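Local coordinates for protein 3-methylaspartate ammonia-lyase (Citrobacter amalonaticus, PDB 1KKO) that catalyses the reversible, magnesium-dependent anti elimination of ammonia from L-threo-3-methylaspartate to give mesaconate, as a homodimeric member of the enolase superfamily, at residues Lys4-Thr9 with Pro99-Arg104; Val53-Ile58 with Tyr132-Ala137. All blocks are in the same frame, centred on the assembly; numbering follows the deposited sequence.

Contacts 1 and 2 lie side by side in the amino-terminal domain of this enolase-superfamily enzyme, their centres about 10 Å apart. Along the chain they interleave: strand segment 4-9 comes first, then 53-58, then the helix end 99-104, and last the helix segment 132-137. Strands 3-18 and 47-59 are antiparallel neighbours in one three-stranded sheet, so the two contacts are joined by backbone bonding and by packing of Ala6 on Leu57 and Phe8 on Val55. Contact 1 docks the end of helix 86-101 on an outermost strand of the sheet within this chain, whereas contact 2 seats helix 128-146 against the central one. The second subunit of the homodimer touches both.

Contact 1: residues Lys4-Thr9 with Pro99-Arg104; sequences KQALFT and PLLEGR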
# COMPACT_ATOMS: atom_id res chain seq x y z
N LYS A 4 -8.71 -20.40 19.78
CA LYS A 4 -9.86 -21.26 19.50
C LYS A 4 -9.80 -21.84 18.10
O LYS A 4 -10.06 -23.02 17.90
CB LYS A 4 -11.15 -20.46 19.63
CG LYS A 4 -11.86 -20.60 20.95
CD LYS A 4 -13.24 -19.96 20.92
CE LYS A 4 -13.26 -18.68 20.12
NZ LYS A 4 -13.69 -18.91 18.71
N GLN A 5 -9.48 -21.00 17.12
CA GLN A 5 -9.48 -21.44 15.73
C GLN A 5 -8.36 -20.75 14.98
O GLN A 5 -8.10 -19.58 15.23
CB GLN A 5 -10.81 -21.08 15.07
CG GLN A 5 -10.96 -21.68 13.69
CD GLN A 5 -12.39 -21.76 13.19
OE1 GLN A 5 -13.32 -21.25 13.82
NE2 GLN A 5 -12.56 -22.40 12.03
N ALA A 6 -7.73 -21.48 14.08
CA ALA A 6 -6.68 -20.92 13.22
C ALA A 6 -7.13 -21.05 11.76
O ALA A 6 -7.60 -22.11 11.34
CB ALA A 6 -5.38 -21.66 13.42
N LEU A 7 -6.98 -19.96 11.00
CA LEU A 7 -7.40 -19.92 9.60
C LEU A 7 -6.25 -19.45 8.74
O LEU A 7 -5.51 -18.56 9.14
CB LEU A 7 -8.56 -18.94 9.40
CG LEU A 7 -9.84 -19.22 10.16
CD1 LEU A 7 -10.92 -18.29 9.64
CD2 LEU A 7 -10.28 -20.63 9.98
N PHE A 8 -6.13 -20.06 7.57
CA PHE A 8 -5.10 -19.73 6.59
C PHE A 8 -5.78 -19.35 5.28
O PHE A 8 -6.59 -20.13 4.76
CB PHE A 8 -4.17 -20.91 6.37
CG PHE A 8 -3.41 -21.31 7.61
CD1 PHE A 8 -2.34 -20.55 8.08
CD2 PHE A 8 -3.76 -22.45 8.32
CE1 PHE A 8 -1.64 -20.90 9.21
CE2 PHE A 8 -3.06 -22.80 9.47
CZ PHE A 8 -1.99 -22.02 9.90
N THR A 9 -5.47 -18.18 4.75
CA THR A 9 -6.08 -17.73 3.50
C THR A 9 -5.03 -17.20 2.54
O THR A 9 -4.17 -16.38 2.88
CB THR A 9 -7.16 -16.67 3.77
OG1 THR A 9 -6.61 -15.56 4.43
CG2 THR A 9 -8.14 -17.14 4.76
N PRO A 99 -3.45 -27.85 13.77
CA PRO A 99 -3.59 -28.58 15.04
C PRO A 99 -2.59 -28.19 16.12
O PRO A 99 -2.80 -28.44 17.31
CB PRO A 99 -3.37 -30.03 14.64
CG PRO A 99 -3.66 -30.08 13.21
CD PRO A 99 -3.15 -28.76 12.66
N LEU A 100 -1.48 -27.59 15.72
CA LEU A 100 -0.49 -27.14 16.67
C LEU A 100 -0.84 -25.76 17.22
O LEU A 100 -0.29 -25.32 18.22
CB LEU A 100 0.90 -27.12 16.04
CG LEU A 100 1.40 -28.49 15.60
CD1 LEU A 100 2.71 -28.40 14.82
CD2 LEU A 100 1.58 -29.38 16.80
N LEU A 101 -1.75 -25.07 16.53
CA LEU A 101 -2.16 -23.74 16.96
C LEU A 101 -3.44 -23.76 17.78
O LEU A 101 -3.55 -23.07 18.79
CB LEU A 101 -2.38 -22.84 15.75
CG LEU A 101 -1.12 -22.41 15.01
CD1 LEU A 101 -1.48 -21.85 13.66
CD2 LEU A 101 -0.34 -21.40 15.83
N GLU A 102 -4.42 -24.54 17.34
CA GLU A 102 -5.70 -24.56 18.03
C GLU A 102 -5.49 -25.14 19.43
O GLU A 102 -4.82 -26.16 19.61
CB GLU A 102 -6.75 -25.29 17.21
CG GLU A 102 -7.03 -24.51 15.92
CD GLU A 102 -8.11 -25.08 15.04
OE1 GLU A 102 -8.59 -24.32 14.16
OE2 GLU A 102 -8.49 -26.27 15.20
N GLY A 103 -6.01 -24.45 20.43
CA GLY A 103 -5.87 -24.86 21.82
C GLY A 103 -4.59 -24.36 22.47
O GLY A 103 -4.40 -24.53 23.67
N ARG A 104 -3.71 -23.74 21.70
CA ARG A 104 -2.45 -23.26 22.23
C ARG A 104 -2.63 -22.00 23.04
O ARG A 104 -3.38 -21.10 22.66
CB ARG A 104 -1.47 -23.01 21.08
CG ARG A 104 -0.16 -22.33 21.44
CD ARG A 104 0.81 -22.32 20.26
NE ARG A 104 1.09 -23.69 19.86
CZ ARG A 104 2.16 -24.38 20.26
NH1 ARG A 104 3.08 -23.81 21.02
NH2 ARG A 104 2.29 -25.63 19.86
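Glu102 CG stands anti to its own carbonyl carbon (chi1 -65°), and the chain beyond is extended, which brings OE1 to Ala6 N; Leu101 has the same first torsion, which swings CG beside its backbone N. The two side chains join the end of helix 86-101 to strand 3-18, an outermost strand, within this chain, of the three-stranded antiparallel sheet in the enolase-like amino-terminal domain. Glu102 is the first residue to leave helical geometry and sits inside a type II turn from Leu101 to Arg104, with Gly103 taking the positive phi.

The polar link is one bond: Ala6 N donates to Glu102 OE1 at 3.0 Å, nearly straight at 168°, and reaches the carboxylate on the anti lone pair. A side chain thus takes up a peptide N-H of this strand. The same OE1 lies 3.6 Å from Gln5 CG; the two side chains run side by side in the same direction, their amide and carboxylate planes 82° apart. Gln5 OE1 is hydrogen-bonded to Thr411 OG1 of the second subunit, which places this part of the strand at the dimer interface. Here Lys4 and Gln5 both face Ile58 in a classic beta bulge.

Beside the hydrogen bond the contact is apolar. Ala6 CB packs against Leu101 CB and CD1, and Phe8 reaches the same leucine from further along the strand. Leu134 and Leu138 of helix 128-146 also pack on Leu101. The turn is tied back to the helix by Arg104, whose NE and NH2 both donate side-on to the single atom Leu100 O: NE at 2.7 Å, nearly in line with the C=O bond, NH2 on a lone pair in the carbonyl plane. Across the contact, Leu101 CD1 meets Phe8 CZ obliquely at 3.8 Å.

Contact 2: residues Val53-Ile58 with Tyr132-Ala137; sequences VSVQLI and YGLSQA
Gly133 O lies 4.2 Å from Val55 CG2, the first touch of helix 132-137 on strand 53-58. With no side chain at Gly133, the valine methyl comes up to the helix backbone itself. Leu134 starts out away from the strand, but its CD2 returns to within 4.2 Å of Val55 CG1. One turn on from Gly133, Ala137 makes the largest share of the helix side. Its CB touches two strand side chains, 3.8 Å from Val55 CG1 and 3.7 Å from Leu57 CD1, and that same leucine methyl also meets Ala137 O. Val55 CG1 gets there by standing anti to the backbone N (chi1 -177°). No hydrogen bond crosses this buried interface, whose side-chain contacts are all apolar; consistent with glycine and alanine lying next to the strand, the segment axes approach to 8.2 Å, at an angle of 29°. Around it, strand 47-59 is the middle strand of the sheet, bonded to strands 3-18 and 64-69, while helix 128-146 packs on that sheet and also, through Tyr132 and Gln136, on helix 365-378, with Leu134 reaching Ile97 of helix 86-101.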
# COMPACT_ATOMS: atom_id res chain seq x y z
N VAL A 53 0.24 -15.86 2.59
CA VAL A 53 -0.81 -16.60 3.28
C VAL A 53 -1.10 -15.86 4.57
O VAL A 53 -0.21 -15.70 5.42
CB VAL A 53 -0.43 -18.06 3.59
CG1 VAL A 53 -1.51 -18.70 4.48
CG2 VAL A 53 -0.24 -18.84 2.31
N SER A 54 -2.33 -15.40 4.72
CA SER A 54 -2.73 -14.74 5.95
C SER A 54 -3.07 -15.78 7.00
O SER A 54 -3.75 -16.76 6.71
CB SER A 54 -3.95 -13.85 5.74
OG SER A 54 -3.68 -12.70 4.95
N VAL A 55 -2.59 -15.53 8.20
CA VAL A 55 -2.87 -16.34 9.37
C VAL A 55 -3.80 -15.54 10.26
O VAL A 55 -3.52 -14.39 10.58
CB VAL A 55 -1.56 -16.61 10.17
CG1 VAL A 55 -1.83 -17.52 11.36
CG2 VAL A 55 -0.51 -17.21 9.25
N GLN A 56 -4.94 -16.12 10.62
CA GLN A 56 -5.85 -15.50 11.56
C GLN A 56 -6.06 -16.46 12.71
O GLN A 56 -6.34 -17.64 12.50
CB GLN A 56 -7.19 -15.19 10.89
CG GLN A 56 -7.07 -14.15 9.79
CD GLN A 56 -8.41 -13.82 9.18
OE1 GLN A 56 -8.97 -12.77 9.48
NE2 GLN A 56 -8.93 -14.72 8.35
N LEU A 57 -5.91 -15.94 13.92
CA LEU A 57 -6.08 -16.75 15.12
C LEU A 57 -7.22 -16.15 15.91
O LEU A 57 -7.11 -15.05 16.45
CB LEU A 57 -4.81 -16.73 15.96
CG LEU A 57 -3.51 -17.10 15.24
CD1 LEU A 57 -2.33 -16.94 16.16
CD2 LEU A 57 -3.53 -18.50 14.69
N ILE A 58 -8.34 -16.86 15.96
CA ILE A 58 -9.49 -16.43 16.74
C ILE A 58 -9.25 -16.91 18.14
O ILE A 58 -9.08 -18.12 18.36
CB ILE A 58 -10.79 -17.03 16.19
CG1 ILE A 58 -11.00 -16.66 14.73
CG2 ILE A 58 -11.97 -16.55 17.01
CD1 ILE A 58 -12.18 -17.35 14.12
N TYR A 132 7.72 -16.50 9.69
CA TYR A 132 7.47 -15.06 9.72
C TYR A 132 6.00 -14.78 10.01
O TYR A 132 5.67 -14.04 10.93
CB TYR A 132 7.89 -14.47 8.38
CG TYR A 132 7.97 -12.97 8.26
CD1 TYR A 132 8.64 -12.21 9.20
CD2 TYR A 132 7.42 -12.32 7.15
CE1 TYR A 132 8.74 -10.84 9.06
CE2 TYR A 132 7.54 -10.95 6.99
CZ TYR A 132 8.21 -10.21 7.95
OH TYR A 132 8.36 -8.85 7.82
N GLY A 133 5.11 -15.37 9.22
CA GLY A 133 3.69 -15.12 9.40
C GLY A 133 3.11 -15.66 10.70
O GLY A 133 2.32 -15.00 11.35
N LEU A 134 3.47 -16.89 11.05
CA LEU A 134 2.99 -17.46 12.30
C LEU A 134 3.41 -16.60 13.48
O LEU A 134 2.63 -16.32 14.37
CB LEU A 134 3.52 -18.87 12.51
CG LEU A 134 3.01 -19.95 11.57
CD1 LEU A 134 3.69 -21.26 11.91
CD2 LEU A 134 1.50 -20.11 11.67
N SER A 135 4.67 -16.18 13.49
CA SER A 135 5.18 -15.42 14.61
C SER A 135 4.51 -14.04 14.72
O SER A 135 4.26 -13.54 15.82
CB SER A 135 6.70 -15.30 14.53
OG SER A 135 7.10 -14.49 13.46
N GLN A 136 4.19 -13.42 13.58
CA GLN A 136 3.45 -12.16 13.61
C GLN A 136 2.10 -12.38 14.29
O GLN A 136 1.71 -11.62 15.16
CB GLN A 136 3.17 -11.63 12.22
CG GLN A 136 4.37 -11.12 11.44
CD GLN A 136 4.01 -11.03 9.98
OE1 GLN A 136 2.90 -10.59 9.64
NE2 GLN A 136 4.90 -11.48 9.11
N ALA A 137 1.39 -13.41 13.87
CA ALA A 137 0.08 -13.68 14.42
C ALA A 137 0.15 -14.04 15.91
O ALA A 137 -0.72 -13.66 16.68
CB ALA A 137 -0.62 -14.76 13.65